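Local coordinates for protein hydroxylacyl-CoA dehydrogenase (Streptomyces coelicolor, PDB 5BKA) that probably acts in actinorhodin biosynthesis as a SnoaL-like member of the NTF2-like superfamily that handles polyketide intermediates, at residues Ile74-Trp79 with Cys99-Val104. Residues are numbered along the deposited sequence; the frame is centred on the assembly and turned at random.
Sequences IQRRHW and CLVLTV
Arg76 lays its guanidinium over Val101, whose CG1 sits under the centre of the plane, 3.5 Å from CZ. A bend at chi3 (128°) turns the chain across the neighbouring strand, where Arg76 NE and NH2 each make a weak, bent hydrogen bond of 3.4 Å to Thr103 OG1. An alanine here would remove both donors and the flat cover on Val101, and would probably leave the Thr103 hydroxyl without this partner and a gap beside Val101 CG1. The His78 ring lies alongside Val101 on the same face, CD2 3.8 Å from CG2, with Cys99 SG at the ring edge; its ND1 is hydrogen-bonded to Asp26. At the other end of this face, Ile74 CG2 meets Thr103 CG2 at 3.8 Å. On the opposite face, Leu102 puts CD1 over the indole of Trp79, 4.1 Å from CD1 of that ring. Gln75 NE2 lies over the guanidinium of Arg77, donates to Arg76 O and is also hydrogen-bonded to Asp26 O. The backbones run antiparallel, with Gln75–Val104, Arg77–Leu102 and Trp79–Leu100 as hydrogen-bonded pairs; the straightest bond, Leu102 N to Arg77 O, is 2.8 Å long with 169° at the hydrogen. Arg77 NH2 makes a salt bridge to Asp141 of the second subunit, and Trp79 packs on Trp79 of the third, so the Leu102 face belongs to the trimer interface. The segments belong to the hairpin of strands 74-87 and 93-105 in the curved sheet of the SnoaL-like fold: helix 10-26 reaches the His78 face through Leu25, and strand 112-124 pairs with the far side of 93-105.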
loop_
_atom_site.group_PDB
_atom_site.type_symbol
_atom_site.label_atom_id
_atom_site.label_comp_id
_atom_site.label_asym_id
_atom_site.label_seq_id
_atom_site.Cartn_x
_atom_site.Cartn_y
_atom_site.Cartn_z
ATOM N N ILE B 74 8.991 -13.310 -15.634
ATOM C CA ILE B 74 9.181 -12.154 -14.760
ATOM C C ILE B 74 7.876 -11.372 -14.774
ATOM O O ILE B 74 7.331 -11.070 -15.842
ATOM C CB ILE B 74 10.322 -11.195 -15.207
ATOM C CG1 ILE B 74 11.659 -11.814 -15.633
ATOM C CG2 ILE B 74 10.726 -10.305 -14.093
ATOM C CD1 ILE B 74 12.552 -12.411 -14.511
ATOM N N GLN B 75 7.388 -11.010 -13.599
ATOM C CA GLN B 75 6.326 -10.025 -13.464
ATOM C C GLN B 75 6.780 -9.071 -12.366
ATOM O O GLN B 75 6.954 -9.478 -11.208
ATOM C CB GLN B 75 4.961 -10.651 -13.140
ATOM C CG GLN B 75 3.873 -9.626 -12.841
ATOM C CD GLN B 75 3.552 -8.737 -14.032
ATOM O OE1 GLN B 75 3.062 -9.204 -15.067
ATOM N NE2 GLN B 75 3.815 -7.443 -13.885
ATOM N N ARG B 76 6.952 -7.801 -12.717
ATOM C CA ARG B 76 7.418 -6.824 -11.747
ATOM C C ARG B 76 6.238 -6.066 -11.152
ATOM O O ARG B 76 5.213 -5.867 -11.804
ATOM C CB ARG B 76 8.414 -5.845 -12.374
ATOM C CG ARG B 76 9.769 -6.468 -12.686
ATOM C CD ARG B 76 10.868 -5.415 -12.680
ATOM N NE ARG B 76 11.981 -5.790 -11.814
ATOM C CZ ARG B 76 12.846 -4.927 -11.290
ATOM N NH1 ARG B 76 12.729 -3.631 -11.543
ATOM N NH2 ARG B 76 13.829 -5.359 -10.512
ATOM N N ARG B 77 6.391 -5.650 -9.895
ATOM C CA ARG B 77 5.385 -4.850 -9.211
ATOM C C ARG B 77 6.088 -3.759 -8.422
ATOM O O ARG B 77 6.988 -4.047 -7.626
ATOM C CB ARG B 77 4.525 -5.709 -8.274
ATOM C CG ARG B 77 3.760 -6.830 -8.963
ATOM C CD ARG B 77 2.607 -6.296 -9.804
ATOM N NE ARG B 77 1.933 -7.365 -10.533
ATOM C CZ ARG B 77 1.206 -7.185 -11.631
ATOM N NH1 ARG B 77 1.049 -5.969 -12.137
ATOM N NH2 ARG B 77 0.633 -8.223 -12.222
ATOM N N HIS B 78 5.678 -2.515 -8.645
ATOM C CA HIS B 78 6.245 -1.357 -7.962
ATOM C C HIS B 78 5.234 -0.875 -6.924
ATOM O O HIS B 78 4.322 -0.108 -7.241
ATOM C CB HIS B 78 6.587 -0.254 -8.958
ATOM C CG HIS B 78 7.718 -0.597 -9.877
ATOM N ND1 HIS B 78 7.600 -1.523 -10.890
ATOM C CD2 HIS B 78 8.988 -0.131 -9.939
ATOM C CE1 HIS B 78 8.750 -1.617 -11.535
ATOM N NE2 HIS B 78 9.609 -0.782 -10.978
ATOM N N TRP B 79 5.413 -1.318 -5.682
ATOM C CA TRP B 79 4.539 -0.917 -4.589
ATOM C C TRP B 79 4.933 0.459 -4.067
ATOM O O TRP B 79 6.118 0.779 -3.971
ATOM C CB TRP B 79 4.606 -1.943 -3.454
ATOM C CG TRP B 79 3.750 -3.146 -3.687
ATOM C CD1 TRP B 79 3.704 -3.915 -4.813
ATOM C CD2 TRP B 79 2.810 -3.719 -2.772
ATOM N NE1 TRP B 79 2.794 -4.930 -4.655
ATOM C CE2 TRP B 79 2.230 -4.832 -3.411
ATOM C CE3 TRP B 79 2.404 -3.400 -1.471
ATOM C CZ2 TRP B 79 1.262 -5.623 -2.799
ATOM C CZ3 TRP B 79 1.442 -4.187 -0.865
ATOM C CH2 TRP B 79 0.882 -5.286 -1.529
ATOM N N CYS B 99 8.906 3.215 -2.156
ATOM C CA CYS B 99 8.626 2.245 -3.202
ATOM C C CYS B 99 9.430 0.980 -2.948
ATOM O O CYS B 99 10.602 1.041 -2.569
ATOM C CB CYS B 99 8.949 2.801 -4.598
ATOM S SG CYS B 99 8.856 1.582 -5.942
ATOM N N LEU B 100 8.793 -0.165 -3.175
ATOM C CA LEU B 100 9.421 -1.470 -3.017
ATOM C C LEU B 100 9.133 -2.275 -4.273
ATOM O O LEU B 100 7.967 -2.481 -4.629
ATOM C CB LEU B 100 8.905 -2.202 -1.772
ATOM C CG LEU B 100 9.429 -3.626 -1.539
ATOM C CD1 LEU B 100 10.938 -3.637 -1.319
ATOM C CD2 LEU B 100 8.713 -4.285 -0.368
ATOM N N VAL B 101 10.188 -2.720 -4.941
ATOM C CA VAL B 101 10.056 -3.456 -6.191
ATOM C C VAL B 101 9.962 -4.941 -5.882
ATOM O O VAL B 101 10.769 -5.484 -5.117
ATOM C CB VAL B 101 11.237 -3.158 -7.131
ATOM C CG1 VAL B 101 11.080 -3.924 -8.436
ATOM C CG2 VAL B 101 11.340 -1.663 -7.389
ATOM N N LEU B 102 8.965 -5.595 -6.467
ATOM C CA LEU B 102 8.798 -7.038 -6.387
ATOM C C LEU B 102 9.133 -7.632 -7.747
ATOM O O LEU B 102 8.705 -7.105 -8.779
ATOM C CB LEU B 102 7.367 -7.407 -5.984
ATOM C CG LEU B 102 6.986 -7.431 -4.501
ATOM C CD1 LEU B 102 7.079 -6.049 -3.864
ATOM C CD2 LEU B 102 5.584 -8.001 -4.333
ATOM N N THR B 103 9.911 -8.709 -7.750
ATOM C CA THR B 103 10.209 -9.461 -8.965
ATOM C C THR B 103 9.646 -10.864 -8.785
ATOM O O THR B 103 10.152 -11.641 -7.967
ATOM C CB THR B 103 11.711 -9.491 -9.246
ATOM O OG1 THR B 103 12.195 -8.150 -9.389
ATOM C CG2 THR B 103 12.003 -10.267 -10.524
ATOM N N VAL B 104 8.605 -11.187 -9.546
ATOM C CA VAL B 104 7.903 -12.458 -9.422
ATOM C C VAL B 104 8.367 -13.370 -10.546
ATOM O O VAL B 104 8.240 -13.029 -11.729
ATOM C CB VAL B 104 6.380 -12.268 -9.461
ATOM C CG1 VAL B 104 5.682 -13.610 -9.330
ATOM C CG2 VAL B 104 5.938 -11.317 -8.359
#